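Local coordinates for protein beta-fructofuranosidase (Arthrobacter, PDB 3WPU) that is a beta-fructofuranosidase of the levansucrase/invertase family, built on a five-bladed beta-propeller whose sheets surround a central pocket, at residues F352-R357 / E368-F373; T334-R339 / R357-A362; A420-V425 / Q432-T437; A53-P58 / S389-G394; F260-G265 / E338-Y343. All coordinates share one frame; numbering follows the deposited sequence. Where two conformers were deposited one is given.

Contact 1. Residues F352-R357 / E368-F373; sequences FTISHR and EGVYGF
Thr353 pairs with Tyr371 and Ser355 with Gly369 as antiparallel hydrogen-bonded pairs, joining two neighbouring strands of one propeller blade. The Thr353–Tyr371 bonds are nearly straight, Thr353 N to Tyr371 O spanning 2.8 Å, and the Ser355–Gly369 bonds are slightly longer. Ile354 with Val370 is the non-hydrogen-bonded pair between them, and Phe352 with Gly372 is another, beyond Thr353.

Apolar contacts differ on the two faces. On one, CG1 and CG2 of Val370 fork towards Phe352 CD1 at 3.8 Å and Ile354 CD1 at 3.9 Å, with His423 covering Val370. On the other, in the modelled conformer, Thr353 CG2 comes up to the edge of the Phe373 ring at CE2, while Thr353 OG1 bonds to Glu338 O.

Where the strands end, Glu368 folds back, its chain bent at CB–CG (chi2 -89°), and divides its oxygens. OE1 accepts the ND1 N-H of His356 at 2.7 Å on the syn side, lying close to the imidazole plane. OE2 receives Arg357 N at 2.9 Å from above the carboxylate plane. Both carboxylate oxygens are thus engaged by residues 356-357, and the bond to ND1 fixes the rotation of an imidazole that also stacks on Tyr421.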
# COMPACT_ATOMS: atom_id res chain seq x y z
N PHE A 352 -0.85 -2.04 8.49
CA PHE A 352 -1.31 -2.94 7.42
C PHE A 352 -0.18 -3.15 6.41
O PHE A 352 0.52 -2.23 6.03
CB PHE A 352 -2.53 -2.38 6.72
CG PHE A 352 -3.78 -2.36 7.56
CD1 PHE A 352 -4.41 -3.55 7.92
CD2 PHE A 352 -4.30 -1.16 8.02
CE1 PHE A 352 -5.57 -3.55 8.64
CE2 PHE A 352 -5.46 -1.15 8.77
CZ PHE A 352 -6.08 -2.35 9.11
N THR A 353 -0.08 -4.38 5.91
CA THR A 353 0.92 -4.71 4.92
C THR A 353 0.30 -5.76 4.01
O THR A 353 -0.76 -6.29 4.32
CB THR A 353 2.24 -5.16 5.61
OG1 THR A 353 3.30 -5.28 4.65
CG2 THR A 353 2.04 -6.47 6.37
N ILE A 354 0.94 -5.96 2.88
CA ILE A 354 0.47 -6.88 1.84
C ILE A 354 1.49 -7.99 1.65
O ILE A 354 2.69 -7.71 1.65
CB ILE A 354 0.33 -6.12 0.50
CG1 ILE A 354 -0.29 -4.71 0.72
CG2 ILE A 354 -0.45 -6.96 -0.48
CD1 ILE A 354 -1.62 -4.69 1.41
N SER A 355 1.04 -9.23 1.40
CA SER A 355 1.95 -10.33 1.14
C SER A 355 1.37 -11.29 0.12
O SER A 355 0.15 -11.38 -0.02
CB SER A 355 2.27 -11.10 2.41
OG SER A 355 3.50 -11.76 2.31
N HIS A 356 2.26 -12.02 -0.54
CA HIS A 356 1.89 -13.06 -1.50
C HIS A 356 1.85 -14.41 -0.79
O HIS A 356 2.54 -14.63 0.20
CB HIS A 356 2.92 -13.15 -2.59
CG HIS A 356 2.95 -11.97 -3.52
ND1 HIS A 356 1.88 -11.59 -4.30
CD2 HIS A 356 3.95 -11.10 -3.80
CE1 HIS A 356 2.22 -10.56 -5.04
NE2 HIS A 356 3.46 -10.22 -4.73
N ARG A 357 1.10 -15.36 -1.34
CA ARG A 357 1.09 -16.70 -0.78
C ARG A 357 2.46 -17.36 -0.92
O ARG A 357 2.94 -18.00 0.03
CB ARG A 357 0.03 -17.56 -1.47
CG ARG A 357 0.03 -19.00 -0.98
CD ARG A 357 -1.25 -19.73 -1.36
NE ARG A 357 -1.29 -21.08 -0.79
CZ ARG A 357 -2.11 -22.05 -1.18
NH1 ARG A 357 -3.00 -21.85 -2.14
NH2 ARG A 357 -2.05 -23.24 -0.61
N GLU A 368 -2.96 -14.64 -0.62
CA GLU A 368 -2.55 -13.31 -1.08
C GLU A 368 -3.40 -12.25 -0.40
O GLU A 368 -4.60 -12.46 -0.23
CB GLU A 368 -2.85 -13.17 -2.57
CG GLU A 368 -2.12 -14.16 -3.46
CD GLU A 368 -0.75 -13.69 -3.92
OE1 GLU A 368 -0.61 -12.54 -4.35
OE2 GLU A 368 0.20 -14.48 -3.92
N GLY A 369 -2.82 -11.12 0.03
CA GLY A 369 -3.66 -10.00 0.45
C GLY A 369 -3.15 -9.24 1.65
O GLY A 369 -1.95 -9.18 1.89
N VAL A 370 -4.10 -8.66 2.37
CA VAL A 370 -3.78 -7.73 3.45
C VAL A 370 -3.62 -8.44 4.77
O VAL A 370 -4.53 -9.12 5.25
CB VAL A 370 -4.92 -6.68 3.63
CG1 VAL A 370 -4.51 -5.68 4.72
CG2 VAL A 370 -5.23 -5.98 2.31
N TYR A 371 -2.49 -8.14 5.41
CA TYR A 371 -2.21 -8.59 6.76
C TYR A 371 -2.14 -7.34 7.61
O TYR A 371 -1.80 -6.26 7.11
CB TYR A 371 -0.91 -9.41 6.78
CG TYR A 371 -1.13 -10.74 6.08
CD1 TYR A 371 -1.07 -10.82 4.70
CD2 TYR A 371 -1.50 -11.87 6.80
CE1 TYR A 371 -1.32 -12.02 4.05
CE2 TYR A 371 -1.76 -13.07 6.16
CZ TYR A 371 -1.71 -13.13 4.79
OH TYR A 371 -1.97 -14.35 4.18
N GLY A 372 -2.54 -7.47 8.86
CA GLY A 372 -2.50 -6.32 9.76
C GLY A 372 -2.24 -6.67 11.19
O GLY A 372 -2.32 -7.82 11.62
N PHE A 373 -1.93 -5.60 11.94
CA PHE A 373 -1.34 -5.69 13.27
C PHE A 373 -1.80 -4.46 14.06
O PHE A 373 -1.87 -3.39 13.50
CB PHE A 373 0.19 -5.72 13.16
CG PHE A 373 0.71 -6.78 12.23
CD1 PHE A 373 1.09 -8.03 12.70
CD2 PHE A 373 0.77 -6.51 10.87
CE1 PHE A 373 1.52 -9.02 11.82
CE2 PHE A 373 1.19 -7.49 9.99
CZ PHE A 373 1.57 -8.74 10.47

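Contact 2. Residues T334-R339 / R357-A362; sequences TDQTER and RGTFAA
Thr334 and Phe360 form a single backbone bridge, their CA atoms 4.5 Å apart, where the loop before strand 340-345 meets the loop after strand 348-355. An ST turn shapes the first of these: Thr334 OG1 accepts the N-H of Gln336 at 3.1 Å and almost in line. The second runs through three residues of helical backbone conformation, 357-359, closed by a bond from Phe360 N to Arg357 O.

The carbonyl of Thr359 is the main acceptor between the loops. Asp335 N donates to Thr359 O at 3.3 Å, long but fairly straight, with the donor tilted 27° from the carbonyl plane. The hydroxyl of Thr334 comes to the same oxygen, where any bond is weak and its proton is not assigned.

Thr334 and Thr359 lie side by side and point the same way. With chi1 of 49°, Thr359 OG1 sits between its own backbone N and carbonyl carbon; its firmest partner is His356 O, in the same loop. Thr359 CG2 instead turns to the amide end of Gln336, the two side chains crossing at about a right angle.

A water completes the junction, accepting from Gln336 NE2 at 3.1 Å and donating to Gln336 O and, at 3.2 Å, to Thr359 OG1.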
# COMPACT_ATOMS: atom_id res chain seq x y z
N THR A 334 7.87 -14.61 6.29
CA THR A 334 7.73 -14.17 4.90
C THR A 334 8.92 -13.30 4.45
O THR A 334 9.49 -12.53 5.24
CB THR A 334 6.41 -13.41 4.62
OG1 THR A 334 6.35 -13.05 3.23
CG2 THR A 334 6.29 -12.11 5.45
N ASP A 335 9.21 -13.40 3.16
CA ASP A 335 10.19 -12.59 2.46
C ASP A 335 9.75 -11.13 2.34
O ASP A 335 10.59 -10.22 2.29
CB ASP A 335 10.37 -13.17 1.03
CG ASP A 335 11.45 -12.48 0.22
OD1 ASP A 335 12.55 -12.17 0.77
OD2 ASP A 335 11.20 -12.25 -0.99
N GLN A 336 8.44 -10.93 2.25
CA GLN A 336 7.89 -9.67 1.77
C GLN A 336 6.68 -9.18 2.54
O GLN A 336 5.58 -9.67 2.40
CB GLN A 336 7.57 -9.83 0.27
CG GLN A 336 8.79 -9.89 -0.60
CD GLN A 336 8.43 -9.70 -2.06
OE1 GLN A 336 9.26 -9.34 -2.86
NE2 GLN A 336 7.15 -9.88 -2.39
N THR A 337 6.89 -8.20 3.43
CA THR A 337 5.81 -7.46 4.03
C THR A 337 5.76 -6.14 3.24
O THR A 337 6.47 -5.18 3.54
CB THR A 337 6.14 -7.20 5.52
OG1 THR A 337 7.52 -6.85 5.62
CG2 THR A 337 5.94 -8.47 6.34
N GLU A 338 4.96 -6.12 2.17
CA GLU A 338 4.98 -5.03 1.22
C GLU A 338 4.04 -3.89 1.58
O GLU A 338 3.08 -4.09 2.34
CB GLU A 338 4.61 -5.57 -0.17
CG GLU A 338 5.49 -6.70 -0.60
CD GLU A 338 5.23 -7.12 -2.02
OE1 GLU A 338 5.63 -6.37 -2.94
OE2 GLU A 338 4.72 -8.23 -2.20
N ARG A 339 4.27 -2.73 0.98
CA ARG A 339 3.38 -1.60 1.08
C ARG A 339 2.80 -1.32 2.48
O ARG A 339 1.58 -1.23 2.68
CB ARG A 339 2.26 -1.76 0.07
CG ARG A 339 1.71 -0.43 -0.23
CD ARG A 339 0.63 -0.43 -1.27
NE ARG A 339 0.26 0.96 -1.40
CZ ARG A 339 -0.47 1.45 -2.38
NH1 ARG A 339 -0.97 0.64 -3.34
NH2 ARG A 339 -0.72 2.74 -2.37
N ARG A 357 1.10 -15.36 -1.34
CA ARG A 357 1.09 -16.70 -0.78
C ARG A 357 2.46 -17.36 -0.92
O ARG A 357 2.94 -18.00 0.03
CB ARG A 357 0.03 -17.56 -1.47
CG ARG A 357 0.03 -19.00 -0.98
CD ARG A 357 -1.25 -19.73 -1.36
NE ARG A 357 -1.29 -21.08 -0.79
CZ ARG A 357 -2.11 -22.05 -1.18
NH1 ARG A 357 -3.00 -21.85 -2.14
NH2 ARG A 357 -2.05 -23.24 -0.61
N GLY A 358 3.05 -17.24 -2.11
CA GLY A 358 4.36 -17.89 -2.40
C GLY A 358 5.56 -17.41 -1.60
O GLY A 358 6.60 -18.07 -1.58
N THR A 359 5.45 -16.26 -0.95
CA THR A 359 6.53 -15.72 -0.17
C THR A 359 6.54 -16.23 1.26
O THR A 359 7.46 -15.92 2.00
CB THR A 359 6.47 -14.18 -0.16
OG1 THR A 359 5.14 -13.78 0.16
CG2 THR A 359 6.85 -13.62 -1.50
N PHE A 360 5.53 -16.99 1.68
CA PHE A 360 5.57 -17.62 2.99
C PHE A 360 6.68 -18.67 3.09
O PHE A 360 6.92 -19.43 2.16
CB PHE A 360 4.22 -18.27 3.38
CG PHE A 360 3.19 -17.29 3.88
CD1 PHE A 360 3.30 -16.74 5.16
CD2 PHE A 360 2.09 -16.94 3.11
CE1 PHE A 360 2.34 -15.85 5.63
CE2 PHE A 360 1.13 -16.04 3.57
CZ PHE A 360 1.27 -15.49 4.84
N ALA A 361 7.32 -18.71 4.25
CA ALA A 361 8.40 -19.66 4.51
C ALA A 361 7.93 -21.10 4.58
O ALA A 361 6.73 -21.39 4.77
CB ALA A 361 9.07 -19.31 5.81
N ALA A 362 8.91 -22.00 4.54
CA ALA A 362 8.63 -23.41 4.69
C ALA A 362 7.75 -23.70 5.90
O ALA A 362 7.95 -23.16 6.98
CB ALA A 362 9.92 -24.21 4.75
O HOH W 1 4.79 -10.67 -0.51

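Contact 3. Residues A420-V425 / Q432-T437; sequences AYSHYV and QSFIDT
Tyr421 and Phe434 exchange two backbone hydrogen bonds, with Tyr421 N to Phe434 O at 2.9 Å, and Tyr424 and Gln432 exchange another two, with Tyr424 N to Gln432 O also at 2.9 Å. Two residues lie between the pairs on the first strand and one on the second, a beta bulge in this antiparallel hairpin.

At the bulge Ser422 turns the chain and, in the modelled conformer, brings its hydroxyl to the edge of the Phe434 ring, 3.4 Å from OG to CE2; OG itself bonds to Asp76. Tyr421 CB lies 3.7 Å from Phe434 CE2. Ser433 CB sits over one face of the His423 imidazole, a CH-pi contact 16° off the normal. Gln432, bent at chi2, lays NE2 3.4 Å from Tyr424 CB and donates to Thr77 O.

The backbone N-H and C=O groups of Tyr421, Tyr424, Gln432 and Phe434 are thus paired on both sides of the bulge, while the Tyr421 hydroxyl is bonded to Glu338.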
# COMPACT_ATOMS: atom_id res chain seq x y z
N ALA A 420 -6.59 -9.63 -6.64
CA ALA A 420 -6.28 -8.34 -6.06
C ALA A 420 -4.88 -8.36 -5.45
O ALA A 420 -4.45 -9.36 -4.87
CB ALA A 420 -7.31 -8.00 -4.99
N TYR A 421 -4.17 -7.25 -5.62
CA TYR A 421 -2.89 -7.03 -4.95
C TYR A 421 -2.64 -5.53 -4.73
O TYR A 421 -3.43 -4.67 -5.18
CB TYR A 421 -1.71 -7.75 -5.66
CG TYR A 421 -0.63 -8.07 -4.66
CD1 TYR A 421 -0.87 -8.94 -3.62
CD2 TYR A 421 0.61 -7.42 -4.71
CE1 TYR A 421 0.08 -9.20 -2.66
CE2 TYR A 421 1.57 -7.64 -3.73
CZ TYR A 421 1.31 -8.54 -2.71
OH TYR A 421 2.25 -8.82 -1.72
N SER A 422 -1.57 -5.25 -3.97
CA SER A 422 -1.15 -3.90 -3.59
C SER A 422 -2.29 -3.09 -2.99
O SER A 422 -2.45 -1.88 -3.26
CB SER A 422 -0.48 -3.20 -4.77
OG SER A 422 0.68 -3.93 -5.14
N HIS A 423 -3.05 -3.74 -2.12
CA HIS A 423 -4.18 -3.12 -1.50
C HIS A 423 -3.72 -1.90 -0.68
O HIS A 423 -2.58 -1.82 -0.21
CB HIS A 423 -4.82 -4.06 -0.50
CG HIS A 423 -5.28 -5.37 -1.06
ND1 HIS A 423 -4.43 -6.28 -1.64
CD2 HIS A 423 -6.50 -5.95 -1.06
CE1 HIS A 423 -5.11 -7.36 -1.98
NE2 HIS A 423 -6.37 -7.18 -1.64
N TYR A 424 -4.65 -0.98 -0.52
CA TYR A 424 -4.39 0.24 0.25
C TYR A 424 -5.65 0.57 1.01
O TYR A 424 -6.73 0.68 0.42
CB TYR A 424 -4.00 1.36 -0.72
CG TYR A 424 -3.76 2.66 0.00
CD1 TYR A 424 -2.54 2.93 0.62
CD2 TYR A 424 -4.77 3.60 0.09
CE1 TYR A 424 -2.34 4.10 1.33
CE2 TYR A 424 -4.57 4.79 0.79
CZ TYR A 424 -3.37 5.04 1.39
OH TYR A 424 -3.14 6.23 2.09
N VAL A 425 -5.51 0.74 2.33
CA VAL A 425 -6.65 1.00 3.22
C VAL A 425 -6.85 2.52 3.35
O VAL A 425 -5.94 3.25 3.74
CB VAL A 425 -6.43 0.38 4.62
CG1 VAL A 425 -7.70 0.51 5.44
CG2 VAL A 425 -6.00 -1.08 4.49
N GLN A 432 -8.83 -0.19 -1.65
CA GLN A 432 -8.64 -0.22 -3.11
C GLN A 432 -7.47 -1.14 -3.42
O GLN A 432 -6.59 -1.32 -2.61
CB GLN A 432 -8.39 1.18 -3.67
CG GLN A 432 -7.21 1.96 -3.08
CD GLN A 432 -5.95 1.92 -3.90
OE1 GLN A 432 -5.78 1.08 -4.82
NE2 GLN A 432 -5.04 2.83 -3.59
N SER A 433 -7.49 -1.78 -4.60
CA SER A 433 -6.47 -2.75 -4.97
C SER A 433 -6.48 -2.87 -6.50
O SER A 433 -7.44 -2.40 -7.10
CB SER A 433 -6.80 -4.12 -4.36
OG SER A 433 -8.06 -4.63 -4.78
N PHE A 434 -5.44 -3.46 -7.08
CA PHE A 434 -5.44 -3.71 -8.53
C PHE A 434 -5.62 -5.17 -8.79
O PHE A 434 -5.23 -6.03 -8.01
CB PHE A 434 -4.15 -3.18 -9.19
CG PHE A 434 -2.97 -4.11 -9.10
CD1 PHE A 434 -2.76 -5.11 -10.04
CD2 PHE A 434 -2.07 -4.04 -8.05
CE1 PHE A 434 -1.67 -5.97 -9.94
CE2 PHE A 434 -0.99 -4.90 -7.94
CZ PHE A 434 -0.79 -5.89 -8.88
N ILE A 435 -6.13 -5.46 -9.98
CA ILE A 435 -6.36 -6.84 -10.41
C ILE A 435 -5.12 -7.43 -11.09
O ILE A 435 -4.56 -6.83 -12.03
CB ILE A 435 -7.51 -6.88 -11.42
CG1 ILE A 435 -8.82 -6.41 -10.78
CG2 ILE A 435 -7.68 -8.30 -11.97
CD1 ILE A 435 -9.98 -6.24 -11.74
N ASP A 436 -4.70 -8.61 -10.64
CA ASP A 436 -3.53 -9.22 -11.23
C ASP A 436 -4.05 -10.26 -12.21
O ASP A 436 -3.92 -10.08 -13.42
CB ASP A 436 -2.59 -9.82 -10.19
CG ASP A 436 -1.27 -10.27 -10.79
OD1 ASP A 436 -1.13 -10.35 -12.03
OD2 ASP A 436 -0.37 -10.60 -10.01
N THR A 437 -4.66 -11.32 -11.68
CA THR A 437 -5.27 -12.35 -12.55
C THR A 437 -6.64 -12.77 -12.02
O THR A 437 -6.82 -12.88 -10.83
CB THR A 437 -4.39 -13.60 -12.60
OG1 THR A 437 -3.13 -13.24 -13.12
CG2 THR A 437 -5.01 -14.75 -13.48
O HOH W 2 -3.18 0.05 -5.21

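Contact 4. Residues A53-P58 / S389-G394; sequences ASVTMP and SGLALG
Gly394 is held between the residues flanking Thr56, forming a single backbone bridge that ties residues 53-58, part of the loop between helix 30-38 and strand 72-81, to strand 391-394 of a propeller blade. Gly394 N donates to Val55 O at 2.8 Å with an essentially straight N-H, and Gly394 O receives Met57 N at the same length. The strand itself carries a classic beta bulge, Ala392 and Leu393 both facing Val370 of the neighbouring strand 369-375. Before it, Ser389 OG accepts the N-H of Leu391 in an ST turn as the chain comes out of helix 385-388.

The side chains are apolar where they meet. Val55 spreads over the strand: CG2, lying between its own backbone N and carbonyl carbon (CG1 has chi1 -66°), reaches Leu391 CD2 at 3.8 Å, while CG1 rests against the carbonyls of Leu391 and Ala392. Leu391 points towards the loop, and it also touches Leu36 of helix 30-38.

Further along, Leu393 CD1 packs on the backbone of Met57, 3.7 Å from CA. The extended chain of Met57 then leads off to Ala420. Thr56 turns its hydroxyl away from the strand, to Pro52 O and Asn49, leaving CG2 3.5 Å from Gly394 O.

One water spans the edge, donating to Ser54 O at 2.9 Å and to Ala392 O at 2.7 Å.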
# COMPACT_ATOMS: atom_id res chain seq x y z
N ALA A 53 -15.16 -16.20 5.56
CA ALA A 53 -15.72 -15.15 4.71
C ALA A 53 -15.41 -13.76 5.27
O ALA A 53 -15.16 -12.82 4.51
CB ALA A 53 -17.22 -15.33 4.55
N SER A 54 -15.34 -13.67 6.59
CA SER A 54 -15.13 -12.36 7.22
C SER A 54 -13.74 -11.76 6.98
O SER A 54 -13.54 -10.57 7.21
CB SER A 54 -15.40 -12.42 8.73
OG SER A 54 -14.47 -13.28 9.37
N VAL A 55 -12.78 -12.57 6.56
CA VAL A 55 -11.45 -12.08 6.27
C VAL A 55 -11.04 -12.39 4.82
O VAL A 55 -9.84 -12.39 4.48
CB VAL A 55 -10.40 -12.64 7.27
CG1 VAL A 55 -10.66 -12.10 8.67
CG2 VAL A 55 -10.33 -14.16 7.24
N THR A 56 -12.04 -12.65 3.99
CA THR A 56 -11.86 -12.86 2.56
C THR A 56 -12.49 -11.73 1.74
O THR A 56 -13.66 -11.37 1.94
CB THR A 56 -12.46 -14.21 2.13
OG1 THR A 56 -11.80 -15.28 2.82
CG2 THR A 56 -12.34 -14.42 0.63
N MET A 57 -11.73 -11.18 0.81
CA MET A 57 -12.24 -10.16 -0.11
C MET A 57 -13.38 -10.70 -0.96
O MET A 57 -13.26 -11.80 -1.46
CB MET A 57 -11.12 -9.70 -1.04
CG MET A 57 -11.44 -8.47 -1.87
SD MET A 57 -10.04 -8.00 -2.91
CE MET A 57 -10.83 -6.74 -3.94
N PRO A 58 -14.46 -9.93 -1.13
CA PRO A 58 -15.50 -10.30 -2.09
C PRO A 58 -14.93 -10.64 -3.43
O PRO A 58 -13.96 -10.02 -3.88
CB PRO A 58 -16.40 -9.06 -2.14
CG PRO A 58 -16.20 -8.39 -0.80
CD PRO A 58 -14.80 -8.72 -0.36
N SER A 389 -3.50 -14.30 13.70
CA SER A 389 -3.06 -14.79 12.42
C SER A 389 -2.37 -13.70 11.61
O SER A 389 -1.43 -13.98 10.88
CB SER A 389 -4.25 -15.32 11.63
OG SER A 389 -5.14 -14.28 11.22
N GLY A 390 -2.87 -12.47 11.74
CA GLY A 390 -2.45 -11.35 10.92
C GLY A 390 -3.35 -11.11 9.73
O GLY A 390 -3.29 -10.04 9.11
N LEU A 391 -4.16 -12.09 9.33
CA LEU A 391 -4.94 -11.90 8.13
C LEU A 391 -6.10 -10.94 8.35
O LEU A 391 -6.92 -11.17 9.23
CB LEU A 391 -5.50 -13.22 7.63
CG LEU A 391 -6.29 -13.22 6.32
CD1 LEU A 391 -5.45 -12.66 5.19
CD2 LEU A 391 -6.75 -14.63 6.05
N ALA A 392 -6.19 -9.92 7.49
CA ALA A 392 -7.31 -8.99 7.46
C ALA A 392 -8.16 -9.14 6.18
O ALA A 392 -9.39 -9.13 6.24
CB ALA A 392 -6.84 -7.58 7.61
N LEU A 393 -7.52 -9.28 5.03
CA LEU A 393 -8.29 -9.33 3.78
C LEU A 393 -7.57 -10.17 2.73
O LEU A 393 -6.75 -9.65 1.96
CB LEU A 393 -8.56 -7.91 3.25
CG LEU A 393 -9.56 -7.79 2.09
CD1 LEU A 393 -10.96 -7.98 2.63
CD2 LEU A 393 -9.46 -6.43 1.41
N GLY A 394 -7.88 -11.45 2.71
CA GLY A 394 -7.28 -12.40 1.80
C GLY A 394 -8.09 -12.61 0.53
O GLY A 394 -9.33 -12.56 0.54
O HOH W 3 -11.68 -8.43 7.57

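Contact 5. Residues F260-G265 / E338-Y343; sequences FMVFEG and ERPQIY
Glu338, lying alongside Glu264, has its carboxylate gripped from two directions: Tyr421 OH bonds to OE2, and Arg245 forms a salt bridge with OE1. The two glutamates point the same way with their carboxylate planes 46° apart. Their nearest oxygens, Glu264 OE1 and Glu338 OE1, are 4.2 Å from each other. Arg245 lies close to both, although its ion pair with Glu264 is long and weak. Contact between the pair is made through carbon, Glu264 OE1 approaching Glu338 CG at 3.4 Å. Glu264 is drawn out straight beyond CG, which itself stands anti to the backbone N (chi1 177°).

The rest is apolar. Pro340 presses its ring against the opposite backbone, CG 3.4 Å from Phe263 C, and its CD faces Glu264 N. Val262 points back at the same strand and divides its methyls: CG2 lies 3.6 Å from Pro340 O and 4.0 Å from Pro340 CB, while CG1 meets Ile342 CG1 at 4.0 Å, the two side chains crossing at about a right angle.

The strands run at 145° to each other with their axes 6.1 Å apart at closest and belong to different sheets. Side-chain packing between the sheets of neighbouring blades in this way is characteristic of the five-bladed beta-propeller of this family.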
# COMPACT_ATOMS: atom_id res chain seq x y z
N PHE A 260 6.87 10.81 10.30
CA PHE A 260 7.46 9.48 10.22
C PHE A 260 7.15 8.87 8.88
O PHE A 260 6.34 9.40 8.13
CB PHE A 260 6.94 8.56 11.32
CG PHE A 260 7.40 8.98 12.69
CD1 PHE A 260 8.61 8.52 13.18
CD2 PHE A 260 6.61 9.81 13.45
CE1 PHE A 260 9.05 8.92 14.44
CE2 PHE A 260 7.05 10.20 14.71
CZ PHE A 260 8.26 9.75 15.19
N MET A 261 7.85 7.79 8.60
CA MET A 261 7.66 7.01 7.37
C MET A 261 7.81 5.54 7.71
O MET A 261 8.72 5.16 8.44
CB MET A 261 8.73 7.42 6.36
CG MET A 261 8.80 6.60 5.05
SD MET A 261 10.37 6.86 4.20
CE MET A 261 10.30 8.60 3.79
N VAL A 262 6.96 4.71 7.12
CA VAL A 262 7.19 3.28 7.08
C VAL A 262 7.46 2.85 5.65
O VAL A 262 7.12 3.55 4.69
CB VAL A 262 6.06 2.43 7.73
CG1 VAL A 262 5.99 2.68 9.23
CG2 VAL A 262 4.71 2.70 7.11
N PHE A 263 8.15 1.73 5.55
CA PHE A 263 8.55 1.20 4.27
C PHE A 263 8.87 -0.28 4.45
O PHE A 263 9.03 -0.76 5.56
CB PHE A 263 9.77 1.95 3.72
CG PHE A 263 10.91 2.02 4.70
CD1 PHE A 263 11.88 1.03 4.73
CD2 PHE A 263 11.00 3.05 5.60
CE1 PHE A 263 12.90 1.05 5.64
CE2 PHE A 263 12.02 3.08 6.53
CZ PHE A 263 12.97 2.09 6.54
N GLU A 264 8.88 -1.02 3.34
CA GLU A 264 9.34 -2.39 3.33
C GLU A 264 10.85 -2.51 3.31
O GLU A 264 11.52 -1.87 2.50
CB GLU A 264 8.79 -3.14 2.09
CG GLU A 264 9.30 -4.56 2.02
CD GLU A 264 8.84 -5.33 0.80
OE1 GLU A 264 8.24 -4.71 -0.09
OE2 GLU A 264 9.11 -6.55 0.74
N GLY A 265 11.38 -3.36 4.17
CA GLY A 265 12.77 -3.79 4.13
C GLY A 265 12.91 -5.29 4.30
O GLY A 265 11.90 -6.03 4.26
N GLU A 338 4.96 -6.12 2.17
CA GLU A 338 4.98 -5.03 1.22
C GLU A 338 4.04 -3.89 1.58
O GLU A 338 3.08 -4.09 2.34
CB GLU A 338 4.61 -5.57 -0.17
CG GLU A 338 5.49 -6.70 -0.60
CD GLU A 338 5.23 -7.12 -2.02
OE1 GLU A 338 5.63 -6.37 -2.94
OE2 GLU A 338 4.72 -8.23 -2.20
N ARG A 339 4.27 -2.73 0.98
CA ARG A 339 3.38 -1.60 1.08
C ARG A 339 2.80 -1.32 2.48
O ARG A 339 1.58 -1.23 2.68
CB ARG A 339 2.26 -1.76 0.07
CG ARG A 339 1.71 -0.43 -0.23
CD ARG A 339 0.63 -0.43 -1.27
NE ARG A 339 0.26 0.96 -1.40
CZ ARG A 339 -0.47 1.45 -2.38
NH1 ARG A 339 -0.97 0.64 -3.34
NH2 ARG A 339 -0.72 2.74 -2.37
N PRO A 340 3.68 -1.16 3.45
CA PRO A 340 3.19 -0.91 4.79
C PRO A 340 2.54 0.48 4.91
O PRO A 340 2.98 1.44 4.27
CB PRO A 340 4.44 -1.00 5.64
CG PRO A 340 5.54 -0.58 4.73
CD PRO A 340 5.15 -1.19 3.39
N GLN A 341 1.50 0.55 5.72
CA GLN A 341 0.92 1.84 6.12
C GLN A 341 0.48 1.74 7.56
O GLN A 341 0.20 0.67 8.05
CB GLN A 341 -0.28 2.23 5.26
CG GLN A 341 -1.39 1.20 5.27
CD GLN A 341 -2.56 1.51 4.36
OE1 GLN A 341 -2.84 0.72 3.43
NE2 GLN A 341 -3.26 2.62 4.62
N ILE A 342 0.44 2.90 8.21
CA ILE A 342 -0.07 3.03 9.56
C ILE A 342 -1.39 3.80 9.49
O ILE A 342 -1.46 4.88 8.89
CB ILE A 342 0.91 3.78 10.46
CG1 ILE A 342 2.25 3.02 10.56
CG2 ILE A 342 0.30 3.98 11.83
CD1 ILE A 342 2.21 1.78 11.37
N TYR A 343 -2.40 3.20 10.09
CA TYR A 343 -3.79 3.66 10.06
C TYR A 343 -4.24 3.80 11.50
O TYR A 343 -4.13 2.86 12.27
CB TYR A 343 -4.61 2.59 9.34
CG TYR A 343 -6.06 2.86 9.11
CD1 TYR A 343 -6.53 3.33 7.88
CD2 TYR A 343 -7.01 2.57 10.11
CE1 TYR A 343 -7.87 3.56 7.66
CE2 TYR A 343 -8.37 2.79 9.88
CZ TYR A 343 -8.78 3.27 8.65
OH TYR A 343 -10.13 3.48 8.38

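Overall arrangement
Along the chain, contact 4 closes the longest loop, and contacts 5, 2 and 1 nest inside it in that order; contact 3 follows. Contacts 1, 4 and 5 reach the sheet that includes strands 340-345, 348-355, 369-375 and 391-394. Contact 1 lies within it, contact 4 adds residues 53-58 at strand 391-394, and contact 5 joins strand 340-345 to the preceding sheet. Contact 2 joins the loops before strand 340-345 and after strand 348-355, overlapping contact 5 at Glu338 and Arg339. Contact 3 is a hairpin of the next sheet. Contacts 1 and 2 have centres about 9 Å apart, contacts 4 and 5 about 20 Å. Glu338 touches Glu264, His356 and Tyr421, so three sheets meet around it.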